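Local atomic coordinates of putative acyl-CoA thioester hydrolase YbhC (Escherichia coli K-12, PDB entry 3GRH), a protein that is a putative thioesterase of the outer membrane that belongs to the pectinesterase family but neither binds pectin nor shows pectinesterase activity. Residues S35-L40 and F363-P368; G277-V282 and Q303-V308; E294-N299 and N329-G334; V335-R340 and P368-V373; S375-A380 and N400-W405. All coordinates share one frame; numbering follows the deposited sequence.

Contact 1. Residues S35-L40 and F363-P368; sequences SSRPIL and FNTAKP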
# COMPACT_ATOMS: atom_id res chain seq x y z
N SER A 35 6.69 25.92 -4.88
CA SER A 35 5.58 25.39 -5.63
C SER A 35 5.82 23.97 -6.09
O SER A 35 4.82 23.21 -6.30
CB SER A 35 5.31 26.28 -6.85
OG SER A 35 4.95 27.52 -6.37
N SER A 36 7.07 23.60 -6.30
CA SER A 36 7.37 22.23 -6.74
C SER A 36 7.50 21.25 -5.58
O SER A 36 7.44 20.08 -5.78
CB SER A 36 8.64 22.21 -7.54
OG SER A 36 8.38 22.89 -8.78
N ARG A 37 7.77 21.77 -4.39
CA ARG A 37 8.11 20.95 -3.21
C ARG A 37 7.65 21.67 -1.94
O ARG A 37 8.43 22.30 -1.23
CB ARG A 37 9.60 20.67 -3.14
CG ARG A 37 9.94 19.61 -2.17
CD ARG A 37 11.41 19.16 -2.34
NE ARG A 37 11.61 17.89 -1.69
CZ ARG A 37 12.62 17.09 -1.86
NH1 ARG A 37 13.66 17.44 -2.64
NH2 ARG A 37 12.63 15.94 -1.19
N PRO A 38 6.36 21.61 -1.66
CA PRO A 38 5.89 22.28 -0.49
C PRO A 38 6.26 21.57 0.81
O PRO A 38 6.21 20.34 0.87
CB PRO A 38 4.37 22.27 -0.65
CG PRO A 38 4.07 21.58 -1.85
CD PRO A 38 5.29 21.05 -2.50
N ILE A 39 6.60 22.37 1.80
CA ILE A 39 7.11 21.92 3.07
C ILE A 39 6.20 22.47 4.14
O ILE A 39 5.95 23.62 4.18
CB ILE A 39 8.56 22.38 3.34
CG1 ILE A 39 9.53 21.90 2.23
CG2 ILE A 39 9.04 21.90 4.70
CD1 ILE A 39 9.65 20.41 2.01
N LEU A 40 5.72 21.60 5.00
CA LEU A 40 4.85 21.96 6.12
C LEU A 40 5.58 22.64 7.25
O LEU A 40 6.76 22.41 7.51
CB LEU A 40 4.22 20.69 6.73
CG LEU A 40 3.32 19.86 5.86
CD1 LEU A 40 2.82 18.59 6.58
CD2 LEU A 40 2.19 20.75 5.33
N PHE A 363 16.61 10.54 -6.57
CA PHE A 363 15.35 11.26 -6.81
C PHE A 363 15.52 12.59 -7.52
O PHE A 363 16.58 13.21 -7.44
CB PHE A 363 14.56 11.44 -5.51
CG PHE A 363 14.06 10.16 -4.96
CD1 PHE A 363 12.84 9.68 -5.35
CD2 PHE A 363 14.82 9.42 -4.10
CE1 PHE A 363 12.41 8.44 -4.87
CE2 PHE A 363 14.40 8.22 -3.63
CZ PHE A 363 13.20 7.73 -4.01
N ASN A 364 14.45 13.04 -8.17
CA ASN A 364 14.39 14.35 -8.80
C ASN A 364 14.13 15.39 -7.73
O ASN A 364 13.02 15.48 -7.24
CB ASN A 364 13.27 14.36 -9.84
CG ASN A 364 13.22 15.66 -10.67
OD1 ASN A 364 13.62 16.73 -10.22
ND2 ASN A 364 12.70 15.54 -11.89
N THR A 365 15.16 16.11 -7.31
CA THR A 365 14.98 16.97 -6.15
C THR A 365 14.31 18.27 -6.49
O THR A 365 13.71 18.87 -5.59
CB THR A 365 16.29 17.24 -5.42
OG1 THR A 365 17.19 17.89 -6.33
CG2 THR A 365 16.90 15.95 -4.91
N ALA A 366 14.43 18.71 -7.75
CA ALA A 366 13.77 19.92 -8.26
C ALA A 366 12.27 19.76 -8.51
O ALA A 366 11.50 20.72 -8.29
CB ALA A 366 14.44 20.38 -9.52
N LYS A 367 11.84 18.58 -8.92
CA LYS A 367 10.43 18.32 -9.14
C LYS A 367 10.09 16.93 -8.59
O LYS A 367 9.97 15.94 -9.29
CB LYS A 367 10.10 18.38 -10.60
CG LYS A 367 10.22 19.73 -11.20
CD LYS A 367 9.60 19.73 -12.57
CE LYS A 367 9.37 21.16 -13.06
NZ LYS A 367 10.17 22.16 -12.27
N PRO A 368 10.00 16.82 -7.27
CA PRO A 368 9.73 15.53 -6.69
C PRO A 368 8.33 14.97 -6.89
O PRO A 368 8.13 13.81 -6.69
CB PRO A 368 9.97 15.77 -5.19
CG PRO A 368 9.77 17.23 -5.05
CD PRO A 368 10.24 17.85 -6.25
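Arg37 runs its aliphatic chain across CG of Pro368, the two side chains crossing at about a right angle. CG and CD of Arg37 both come to 3.7 Å from Pro368 CG, and the same ring carbon covers one face of the guanidinium. This reach depends on an extended arginine: CG stands anti to the backbone N (chi1 -167°), and the chain runs on without a bend as far as NE. At its end, NH1 of Arg37 makes a weak bond to Thr365 O, 3.3 Å long and bent to 129° at the hydrogen. The firmer hold on the guanidinium lies elsewhere, in a salt bridge from NE to Glu406 and a hydrogen bond from NH2 to Gly413 O. Ser36 meets the loop through its O, 3.6 Å from Pro368 CD, and its CB, 3.3 Å from Ala366 O. In the opposing loop an Asx motif shapes the chain, since Asn364 OD1 accepts from Lys367 N at 2.9 Å. The contact thus joins the N-terminal hairpin of strands 33-34 and 37-38 to the loop between strands 358-359 and 369-373, with strand 403-407 beside the hairpin through backbone hydrogen bonds between Glu406 and both Pro38 and Leu40.

Contact 2. Residues G277-V282 and Q303-V308; sequences GDVDIV and QQEAYV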
# COMPACT_ATOMS: atom_id res chain seq x y z
N GLY A 277 9.21 -1.25 -6.32
CA GLY A 277 8.53 -1.14 -7.58
C GLY A 277 9.12 -0.04 -8.41
O GLY A 277 10.24 0.40 -8.17
N ASP A 278 8.36 0.38 -9.41
CA ASP A 278 8.76 1.54 -10.21
C ASP A 278 7.70 2.63 -10.33
O ASP A 278 7.86 3.72 -9.79
CB ASP A 278 9.35 1.12 -11.59
CG ASP A 278 8.54 0.09 -12.35
OD1 ASP A 278 7.29 0.12 -12.38
OD2 ASP A 278 9.21 -0.72 -13.05
N VAL A 279 6.61 2.34 -11.01
CA VAL A 279 5.54 3.31 -11.30
C VAL A 279 4.37 3.06 -10.36
O VAL A 279 3.77 2.01 -10.31
CB VAL A 279 5.09 3.13 -12.73
CG1 VAL A 279 3.84 3.96 -13.06
CG2 VAL A 279 6.25 3.51 -13.66
N ASP A 280 4.05 4.07 -9.57
CA ASP A 280 2.94 4.05 -8.63
C ASP A 280 3.04 2.88 -7.70
O ASP A 280 2.10 2.07 -7.62
CB ASP A 280 1.63 4.12 -9.42
CG ASP A 280 1.51 5.36 -10.30
OD1 ASP A 280 2.18 6.39 -10.10
OD2 ASP A 280 0.64 5.34 -11.26
N ILE A 281 4.13 2.83 -6.94
CA ILE A 281 4.45 1.70 -6.14
C ILE A 281 3.38 1.50 -5.06
O ILE A 281 3.04 0.39 -4.75
CB ILE A 281 5.82 1.87 -5.55
CG1 ILE A 281 6.89 2.11 -6.64
CG2 ILE A 281 6.18 0.68 -4.67
CD1 ILE A 281 8.22 2.43 -6.00
N VAL A 282 2.93 2.57 -4.45
CA VAL A 282 1.86 2.53 -3.41
C VAL A 282 0.72 3.40 -3.92
O VAL A 282 0.91 4.55 -4.16
CB VAL A 282 2.34 3.08 -2.06
CG1 VAL A 282 1.15 3.20 -1.15
CG2 VAL A 282 3.46 2.16 -1.53
N GLN A 303 13.32 2.87 -17.30
CA GLN A 303 14.30 3.84 -16.89
C GLN A 303 13.78 5.26 -17.05
O GLN A 303 14.51 6.24 -16.77
CB GLN A 303 15.58 3.63 -17.70
CG GLN A 303 16.27 2.37 -17.35
CD GLN A 303 17.78 2.53 -17.35
OE1 GLN A 303 18.34 3.23 -18.20
NE2 GLN A 303 18.44 1.89 -16.38
N GLN A 304 12.56 5.41 -17.53
CA GLN A 304 12.07 6.75 -17.89
C GLN A 304 11.27 7.46 -16.80
O GLN A 304 11.07 8.68 -16.87
CB GLN A 304 11.18 6.71 -19.14
CG GLN A 304 10.17 5.57 -19.27
CD GLN A 304 9.60 5.45 -20.69
OE1 GLN A 304 9.46 4.33 -21.23
NE2 GLN A 304 9.29 6.60 -21.31
N GLU A 305 10.75 6.70 -15.86
CA GLU A 305 9.85 7.27 -14.87
C GLU A 305 9.71 6.35 -13.69
O GLU A 305 9.92 5.14 -13.80
CB GLU A 305 8.48 7.50 -15.48
CG GLU A 305 7.82 6.17 -15.96
CD GLU A 305 6.50 6.39 -16.73
OE1 GLU A 305 5.86 7.46 -16.56
OE2 GLU A 305 6.12 5.48 -17.52
N ALA A 306 9.38 6.95 -12.55
CA ALA A 306 9.13 6.19 -11.35
C ALA A 306 8.46 7.11 -10.39
O ALA A 306 8.79 8.25 -10.34
CB ALA A 306 10.44 5.74 -10.72
N TYR A 307 7.50 6.60 -9.65
CA TYR A 307 6.69 7.39 -8.71
C TYR A 307 6.35 6.54 -7.52
O TYR A 307 5.71 5.54 -7.70
CB TYR A 307 5.36 7.87 -9.32
CG TYR A 307 5.44 8.36 -10.74
CD1 TYR A 307 5.83 9.66 -11.04
CD2 TYR A 307 5.21 7.47 -11.77
CE1 TYR A 307 5.94 10.05 -12.38
CE2 TYR A 307 5.37 7.87 -13.10
CZ TYR A 307 5.72 9.15 -13.37
OH TYR A 307 5.80 9.56 -14.72
N VAL A 308 6.74 6.94 -6.31
CA VAL A 308 6.53 6.10 -5.19
C VAL A 308 5.07 6.03 -4.78
O VAL A 308 4.49 4.98 -4.66
CB VAL A 308 7.39 6.48 -3.99
CG1 VAL A 308 7.15 5.52 -2.81
CG2 VAL A 308 8.88 6.48 -4.46
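Tyr307 uses both its backbone N and its O toward segment 277-282: the N donates to Asp278 O at 2.9 Å, and the O receives Ile281 N at 3.2 Å. Asp280 N also reaches Tyr307 O, but that bond is weak, bent to 116°. One step on, Val282 N donates to Val308 O at 2.9 Å. Two neighbouring coils of the parallel beta-helix are tied here where both chains turn a corner. Asp280, the predicted nucleophile, points its CB away from the other segment, yet CG lies beside the backbone N (chi1 -59°), which brings OD1 back to 3.6 Å from Tyr307 CB. The two side chains lie side by side, carboxylate and ring planes 40° apart. Val279 CG1 meets the ring edge 4.0 Å from CD2 of Tyr307, while Val279 CG2 rests on Glu305 CG. The phenol is fixed at its far end by a hydrogen bond from Tyr307 OH to the anti lone pair of Glu305 OE1, 2.8 Å away. Asp280 and Tyr307 are both buried, and Arg340 links them through a salt bridge to Asp280 OD1 and a cation-pi contact with Tyr307; the aspartate-arginine pair is consistent with a pectinesterase-type active site.

Contact 3. Residues E294-N299 and N329-G334; sequences EFRVVN and NAFGDG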
# COMPACT_ATOMS: atom_id res chain seq x y z
N GLU A 294 11.03 0.76 4.17
CA GLU A 294 11.93 1.12 3.08
C GLU A 294 11.22 1.00 1.77
O GLU A 294 10.55 -0.00 1.47
CB GLU A 294 13.15 0.20 3.06
CG GLU A 294 14.11 0.54 1.93
CD GLU A 294 15.42 -0.25 1.89
OE1 GLU A 294 15.76 -1.04 2.81
OE2 GLU A 294 16.13 -0.07 0.88
N PHE A 295 11.30 2.05 0.98
CA PHE A 295 10.75 2.08 -0.35
C PHE A 295 11.90 2.12 -1.35
O PHE A 295 12.79 2.96 -1.24
CB PHE A 295 9.88 3.31 -0.52
CG PHE A 295 8.73 3.39 0.42
CD1 PHE A 295 7.54 2.94 0.06
CD2 PHE A 295 8.87 4.01 1.62
CE1 PHE A 295 6.47 3.08 0.95
CE2 PHE A 295 7.84 4.07 2.52
CZ PHE A 295 6.62 3.57 2.15
N ARG A 296 11.92 1.16 -2.28
CA ARG A 296 13.01 1.07 -3.28
C ARG A 296 12.42 1.16 -4.66
O ARG A 296 11.50 0.38 -5.04
CB ARG A 296 13.78 -0.24 -3.15
CG ARG A 296 14.81 -0.49 -4.25
CD ARG A 296 16.16 0.08 -3.87
NE ARG A 296 16.63 -0.52 -2.61
CZ ARG A 296 17.81 -0.31 -2.03
NH1 ARG A 296 18.75 0.47 -2.60
NH2 ARG A 296 18.07 -0.90 -0.88
N VAL A 297 12.93 2.13 -5.41
CA VAL A 297 12.62 2.24 -6.83
C VAL A 297 13.62 1.47 -7.64
O VAL A 297 14.83 1.72 -7.48
CB VAL A 297 12.62 3.71 -7.29
CG1 VAL A 297 12.49 3.76 -8.85
CG2 VAL A 297 11.50 4.43 -6.66
N VAL A 298 13.14 0.58 -8.52
CA VAL A 298 14.02 -0.23 -9.40
C VAL A 298 13.91 0.31 -10.80
O VAL A 298 12.87 0.86 -11.17
CB VAL A 298 13.73 -1.72 -9.33
CG1 VAL A 298 13.98 -2.23 -7.91
CG2 VAL A 298 12.27 -2.03 -9.72
N ASN A 299 14.97 0.17 -11.59
CA ASN A 299 14.92 0.67 -12.96
C ASN A 299 15.21 -0.43 -14.00
O ASN A 299 15.60 -0.12 -15.14
CB ASN A 299 15.86 1.87 -13.17
CG ASN A 299 17.29 1.49 -13.11
OD1 ASN A 299 17.65 0.42 -12.59
ND2 ASN A 299 18.15 2.39 -13.57
N ASN A 329 14.92 4.98 -1.50
CA ASN A 329 16.12 4.75 -2.31
C ASN A 329 15.76 4.54 -3.76
O ASN A 329 14.88 3.78 -4.07
CB ASN A 329 16.83 3.54 -1.75
CG ASN A 329 17.43 3.78 -0.36
OD1 ASN A 329 18.15 4.76 -0.19
ND2 ASN A 329 17.15 2.90 0.62
N ALA A 330 16.47 5.20 -4.66
CA ALA A 330 16.24 4.98 -6.12
C ALA A 330 17.55 4.83 -6.87
O ALA A 330 18.50 5.48 -6.51
CB ALA A 330 15.47 6.11 -6.68
N PHE A 331 17.56 3.97 -7.89
CA PHE A 331 18.79 3.71 -8.70
C PHE A 331 19.24 4.89 -9.59
O PHE A 331 20.10 5.66 -9.19
CB PHE A 331 18.63 2.43 -9.55
CG PHE A 331 18.56 1.18 -8.73
CD1 PHE A 331 17.34 0.70 -8.31
CD2 PHE A 331 19.71 0.52 -8.31
CE1 PHE A 331 17.24 -0.44 -7.53
CE2 PHE A 331 19.62 -0.62 -7.51
CZ PHE A 331 18.39 -1.10 -7.13
N GLY A 332 18.67 4.99 -10.79
CA GLY A 332 18.99 6.00 -11.80
C GLY A 332 19.45 7.41 -11.43
O GLY A 332 19.72 7.72 -10.26
N ASP A 333 19.56 8.26 -12.44
CA ASP A 333 20.14 9.59 -12.26
C ASP A 333 19.05 10.66 -12.18
O ASP A 333 18.77 11.36 -13.15
CB ASP A 333 21.11 9.89 -13.41
CG ASP A 333 22.37 9.00 -13.40
OD1 ASP A 333 23.18 9.05 -12.44
OD2 ASP A 333 22.58 8.27 -14.42
N GLY A 334 18.41 10.76 -11.03
CA GLY A 334 17.43 11.80 -10.77
C GLY A 334 16.13 11.71 -11.53
O GLY A 334 15.47 12.71 -11.73
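Asn329 and Arg296 meet where the two chains are most closely joined. Asn329 N donates to Phe295 O and Val297 N to Asn329 O, both at 2.9 Å and nearly straight, so the asparagine backbone is held on both sides of Arg296. Above this ladder the Arg296 chain bends at chi2 (90°) and again at chi3, which folds the guanidinium back over Asn329; NH1 of Arg296 lies 3.7 Å from Asn329 CB. Glu294 closes the cluster. Its OE2 takes a salt bridge from Arg296 NH2 at 2.7 Å and a hydrogen bond from Asn329 ND2 at 3.2 Å, the latter arriving from above the carboxylate plane although it lies near the plane of the amide. The other amide atom, Asn329 OD1, is bonded to Asn360 ND2, just past the end of strand 358-359. This is the side-by-side stacking of parallel strands in successive coils of a right-handed beta-helix, as in pectinesterases: strand 294-297 lies between 274-277 and 327-330. On the inward face Val297 CB packs against Ala330 CB at 3.8 Å, and Phe295 joins a core cluster of aromatic rings with Phe328, Phe309 and Phe290. Beyond Ala330 the pairing stops and the contact becomes looser and more exposed. Phe331 lies alongside Val298, whose CG1 is 3.7 Å from CE1 of the ring, but the ring stands too near Val297 O and its exact position is doubtful. The amide of Asn299 is almost parallel to the phenyl plane, 9° apart, with OD1 3.8 Å from Phe331 CB, and no hydrogen bond joins the segments at this end.

Contact 4. Residues V335-R340 and P368-V373; sequences VAQLGR and PWADAV
This is a parallel strand pairing at the end of the pectinesterase-type beta-helix, where strand 369-373 adds to strand 337-342 beside the predicted active site. Two backbone bonds give the evidence for the register. Leu338 N donates to Pro368 O at 2.7 Å, and Ala370 N donates to Gly339 O at 2.9 Å with 171° at the hydrogen. Toward the interior, the indole of Trp369 lies beneath Leu338: CB of the leucine stands over a face of the six-membered ring, 3.9 Å from its centroid and 19° off the normal, in a CH-pi contact. Gly339, with no side chain, lets its backbone come against the indole, its N 3.4 Å from Trp369 CE3. Val352, Ile354 and Met404 also touch the tryptophan.

On the other face of the strands, Gln337 brings OE1 against Ala370 CB, while its NE2 is bonded to Lys367 O. Arg340, a substrate-binding residue by similarity, starts with CG between the backbone N and the carbonyl carbon (chi1 56°) and then runs extended, which carries it along the neighbouring strand to Val373. CB of Val373 sits over the centre of one guanidinium face, 3.6 Å from Arg340 CZ. The polar end has its strongest partner in Asp280, the predicted nucleophile, through a salt bridge from NE. A water at the guanidinium edge completes the link between the strands, accepting from Arg340 NH1 at 2.9 Å and donating to Asp371 O at 2.7 Å.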
# COMPACT_ATOMS: atom_id res chain seq x y z
N VAL A 335 15.73 10.51 -11.92
CA VAL A 335 14.52 10.30 -12.68
C VAL A 335 13.33 10.13 -11.73
O VAL A 335 12.27 10.73 -11.91
CB VAL A 335 14.71 9.07 -13.56
CG1 VAL A 335 13.34 8.40 -14.02
CG2 VAL A 335 15.64 9.46 -14.69
N ALA A 336 13.56 9.33 -10.69
CA ALA A 336 12.49 8.93 -9.76
C ALA A 336 11.86 10.11 -9.03
O ALA A 336 12.48 11.05 -8.62
CB ALA A 336 13.05 7.95 -8.76
N GLN A 337 10.56 10.01 -8.84
CA GLN A 337 9.80 11.01 -8.13
C GLN A 337 9.05 10.41 -6.95
O GLN A 337 8.83 9.23 -6.88
CB GLN A 337 8.87 11.70 -9.13
CG GLN A 337 9.61 12.65 -10.00
CD GLN A 337 8.80 13.16 -11.20
OE1 GLN A 337 8.36 12.34 -12.03
NE2 GLN A 337 8.66 14.46 -11.33
N LEU A 338 8.69 11.25 -5.97
CA LEU A 338 8.04 10.77 -4.74
C LEU A 338 6.62 10.41 -4.98
O LEU A 338 6.04 9.59 -4.23
CB LEU A 338 8.17 11.79 -3.67
CG LEU A 338 9.56 12.12 -3.18
CD1 LEU A 338 9.44 13.30 -2.20
CD2 LEU A 338 10.15 10.89 -2.54
N GLY A 339 5.98 11.00 -6.01
CA GLY A 339 4.61 10.62 -6.22
C GLY A 339 3.88 11.45 -7.26
O GLY A 339 4.44 12.34 -7.88
N ARG A 340 2.60 11.14 -7.41
CA ARG A 340 1.67 11.88 -8.31
C ARG A 340 0.28 11.48 -7.89
O ARG A 340 0.04 10.45 -7.28
CB ARG A 340 1.85 11.59 -9.78
CG ARG A 340 1.74 10.15 -10.12
CD ARG A 340 2.02 9.93 -11.57
NE ARG A 340 1.88 8.54 -11.98
CZ ARG A 340 1.98 8.12 -13.24
NH1 ARG A 340 2.23 8.96 -14.25
NH2 ARG A 340 1.81 6.84 -13.51
N PRO A 368 10.00 16.82 -7.27
CA PRO A 368 9.73 15.53 -6.69
C PRO A 368 8.33 14.97 -6.89
O PRO A 368 8.13 13.81 -6.69
CB PRO A 368 9.97 15.77 -5.19
CG PRO A 368 9.77 17.23 -5.05
CD PRO A 368 10.24 17.85 -6.25
N TRP A 369 7.39 15.82 -7.27
CA TRP A 369 6.03 15.42 -7.50
C TRP A 369 5.62 15.69 -8.94
O TRP A 369 5.80 16.78 -9.50
CB TRP A 369 5.11 16.18 -6.56
CG TRP A 369 5.44 16.15 -5.12
CD1 TRP A 369 5.93 17.17 -4.39
CD2 TRP A 369 5.26 15.04 -4.19
NE1 TRP A 369 6.06 16.78 -3.06
CE2 TRP A 369 5.66 15.46 -2.96
CE3 TRP A 369 4.76 13.73 -4.34
CZ2 TRP A 369 5.58 14.64 -1.85
CZ3 TRP A 369 4.69 12.93 -3.25
CH2 TRP A 369 5.09 13.37 -2.04
N ALA A 370 5.10 14.65 -9.56
CA ALA A 370 4.72 14.67 -10.97
C ALA A 370 3.27 15.09 -11.20
O ALA A 370 2.43 15.06 -10.31
CB ALA A 370 4.97 13.28 -11.57
N ASP A 371 2.95 15.39 -12.46
CA ASP A 371 1.55 15.63 -12.79
C ASP A 371 0.69 14.40 -12.58
O ASP A 371 1.20 13.25 -12.58
CB ASP A 371 1.43 16.00 -14.24
CG ASP A 371 2.22 17.23 -14.60
OD1 ASP A 371 2.78 17.94 -13.72
OD2 ASP A 371 2.30 17.51 -15.85
N ALA A 372 -0.62 14.60 -12.46
CA ALA A 372 -1.51 13.47 -12.11
C ALA A 372 -1.67 12.47 -13.21
O ALA A 372 -1.63 12.82 -14.41
CB ALA A 372 -2.87 13.97 -11.72
N VAL A 373 -1.82 11.21 -12.82
CA VAL A 373 -2.10 10.18 -13.80
C VAL A 373 -3.61 10.23 -14.07
O VAL A 373 -4.42 10.64 -13.22
CB VAL A 373 -1.50 8.83 -13.43
CG1 VAL A 373 -2.04 8.37 -12.18
CG2 VAL A 373 -1.69 7.78 -14.57
O HOH W 1 2.66 11.82 -14.36

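Contact 5. Residues S375-A380 and N400-W405; sequences SNRPFA and NYNRMW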
# COMPACT_ATOMS: atom_id res chain seq x y z
N SER A 375 -5.74 12.11 -15.44
CA SER A 375 -6.18 13.42 -15.80
C SER A 375 -5.13 14.36 -16.35
O SER A 375 -5.49 15.36 -16.96
CB SER A 375 -6.75 14.11 -14.59
OG SER A 375 -5.66 14.29 -13.70
N ASN A 376 -3.85 14.02 -16.14
CA ASN A 376 -2.73 14.86 -16.50
C ASN A 376 -2.79 16.24 -15.90
O ASN A 376 -2.19 17.14 -16.41
CB ASN A 376 -2.51 14.90 -18.00
CG ASN A 376 -2.49 13.52 -18.61
OD1 ASN A 376 -1.85 12.62 -18.08
ND2 ASN A 376 -3.16 13.36 -19.78
N ARG A 377 -3.45 16.34 -14.74
CA ARG A 377 -3.56 17.59 -14.03
C ARG A 377 -2.17 18.04 -13.56
O ARG A 377 -1.47 17.30 -12.86
CB ARG A 377 -4.45 17.41 -12.83
CG ARG A 377 -4.49 18.64 -11.96
CD ARG A 377 -5.46 18.53 -10.80
NE ARG A 377 -5.32 17.34 -9.94
CZ ARG A 377 -5.23 17.35 -8.62
NH1 ARG A 377 -5.14 18.49 -7.95
NH2 ARG A 377 -5.17 16.20 -8.01
N PRO A 378 -1.73 19.21 -13.98
CA PRO A 378 -0.37 19.61 -13.63
C PRO A 378 -0.14 19.69 -12.14
O PRO A 378 -1.01 20.11 -11.42
CB PRO A 378 -0.25 20.99 -14.28
CG PRO A 378 -1.19 20.93 -15.40
CD PRO A 378 -2.36 20.17 -14.91
N PHE A 379 1.06 19.31 -11.68
CA PHE A 379 1.31 19.39 -10.26
C PHE A 379 1.30 20.85 -9.84
O PHE A 379 1.85 21.71 -10.57
CB PHE A 379 2.64 18.81 -9.85
CG PHE A 379 2.89 18.97 -8.42
CD1 PHE A 379 2.20 18.18 -7.51
CD2 PHE A 379 3.80 19.90 -7.93
CE1 PHE A 379 2.40 18.32 -6.13
CE2 PHE A 379 3.97 20.05 -6.55
CZ PHE A 379 3.29 19.25 -5.66
N ALA A 380 0.65 21.15 -8.72
CA ALA A 380 0.57 22.53 -8.19
C ALA A 380 0.69 22.52 -6.72
O ALA A 380 -0.20 22.07 -6.02
CB ALA A 380 -0.80 23.15 -8.58
N ASN A 400 -7.75 23.44 -5.38
CA ASN A 400 -7.01 24.12 -6.43
C ASN A 400 -5.54 23.77 -6.50
O ASN A 400 -4.83 24.12 -7.47
CB ASN A 400 -7.14 25.63 -6.36
CG ASN A 400 -8.58 26.11 -6.46
OD1 ASN A 400 -9.07 26.86 -5.55
ND2 ASN A 400 -9.25 25.65 -7.45
N TYR A 401 -5.09 23.06 -5.47
CA TYR A 401 -3.72 22.61 -5.39
C TYR A 401 -3.65 21.14 -5.03
O TYR A 401 -4.60 20.55 -4.52
CB TYR A 401 -2.99 23.41 -4.30
CG TYR A 401 -2.95 24.86 -4.65
CD1 TYR A 401 -1.95 25.37 -5.46
CD2 TYR A 401 -3.85 25.70 -4.12
CE1 TYR A 401 -1.87 26.66 -5.74
CE2 TYR A 401 -3.82 27.04 -4.44
CZ TYR A 401 -2.84 27.50 -5.25
OH TYR A 401 -2.79 28.85 -5.59
N ASN A 402 -2.46 20.55 -5.19
CA ASN A 402 -2.26 19.20 -4.74
C ASN A 402 -2.08 19.17 -3.23
O ASN A 402 -1.93 20.19 -2.59
CB ASN A 402 -1.06 18.62 -5.49
CG ASN A 402 -1.40 18.17 -6.88
OD1 ASN A 402 -1.96 17.05 -7.12
ND2 ASN A 402 -1.13 19.01 -7.83
N ARG A 403 -2.09 17.98 -2.67
CA ARG A 403 -2.02 17.71 -1.25
C ARG A 403 -0.92 16.71 -0.96
O ARG A 403 -1.05 15.79 -0.17
CB ARG A 403 -3.36 17.16 -0.78
CG ARG A 403 -4.49 18.08 -0.94
CD ARG A 403 -5.68 17.71 -0.07
NE ARG A 403 -6.27 16.44 -0.52
CZ ARG A 403 -7.23 15.79 0.10
NH1 ARG A 403 -7.65 16.27 1.23
NH2 ARG A 403 -7.72 14.68 -0.41
N MET A 404 0.24 16.99 -1.54
CA MET A 404 1.47 16.21 -1.36
C MET A 404 2.53 17.09 -0.68
O MET A 404 2.97 18.13 -1.20
CB MET A 404 1.83 15.63 -2.76
CG MET A 404 0.64 14.95 -3.26
SD MET A 404 0.43 14.90 -4.94
CE MET A 404 1.10 13.33 -4.93
N TRP A 405 2.91 16.65 0.51
CA TRP A 405 3.69 17.45 1.43
C TRP A 405 4.86 16.73 2.10
O TRP A 405 4.82 15.51 2.19
CB TRP A 405 2.83 17.90 2.60
CG TRP A 405 1.45 18.39 2.28
CD1 TRP A 405 0.36 17.67 2.33
CD2 TRP A 405 1.04 19.72 1.85
NE1 TRP A 405 -0.76 18.44 2.00
CE2 TRP A 405 -0.35 19.68 1.65
CE3 TRP A 405 1.71 20.90 1.59
CZ2 TRP A 405 -1.08 20.81 1.25
CZ3 TRP A 405 0.99 22.01 1.18
CH2 TRP A 405 -0.36 21.98 1.04
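Near the end of the beta-helix, the loop that follows strand 369-373 folds back over the approach to the last parallel strand, 403-407, and a single clear hydrogen bond ties the two. Asn402 N donates to Ala380 O at 2.8 Å. The same carbonyl oxygen lies in the plane of the Tyr401 ring at its edge, 3.5 Å from Tyr401 CB, and Ala380 CB meets CD1 of that ring. The Asn402 side chain enters between Arg377 and Phe379. Its amide is nearly parallel to both flat groups, 24° from the guanidinium and 18° from the phenyl, and Asn402 CB approaches Phe379 CE1 to 3.5 Å. Phe379 attains this place with CG anti to its backbone N (chi1 177°), which turns the ring back toward strand 403-407. There Met404 SD meets the ring edge in a Met-aromatic contact, 4.1 Å from Phe379 CE1. Arg377 slides past Asn402 in the opposite direction, and its guanidinium is held mainly by a salt bridge from NE to Asp343, with Asn349 OD1 bonded to NH2. At the start of the loop Arg377 N closes an ST turn on Ser375 OG, 3.2 Å away. The loop packs on strand 369-373 through Phe379, whose N bonds to Asp371 OD1 and whose ring meets Trp369, while strand 403-407 pairs with strand 351-355 through Arg403 and Trp405.

How the contacts relate
Contacts 2 and 4 meet at the predicted active site: their centres are about 8 Å apart, and the salt bridge between Asp280 OD1 and Arg340 NE measures 2.9 Å. Contact 3 adjoins contact 2 through backbone pairing of Gly277 with Arg296 and Val298, but the Val297 side chain stays about 10 Å from that of Asp280. Contacts 1 and 4 share Pro368 and have centres about 9 Å apart. Contact 5 reaches contact 4 where Ala372 N lies 2.9 Å from Arg377 O, and brings the Met404 side chain within about 5 Å of that of Arg340. Contacts 3 and 5 do not touch, with nearest atoms about 12 Å apart.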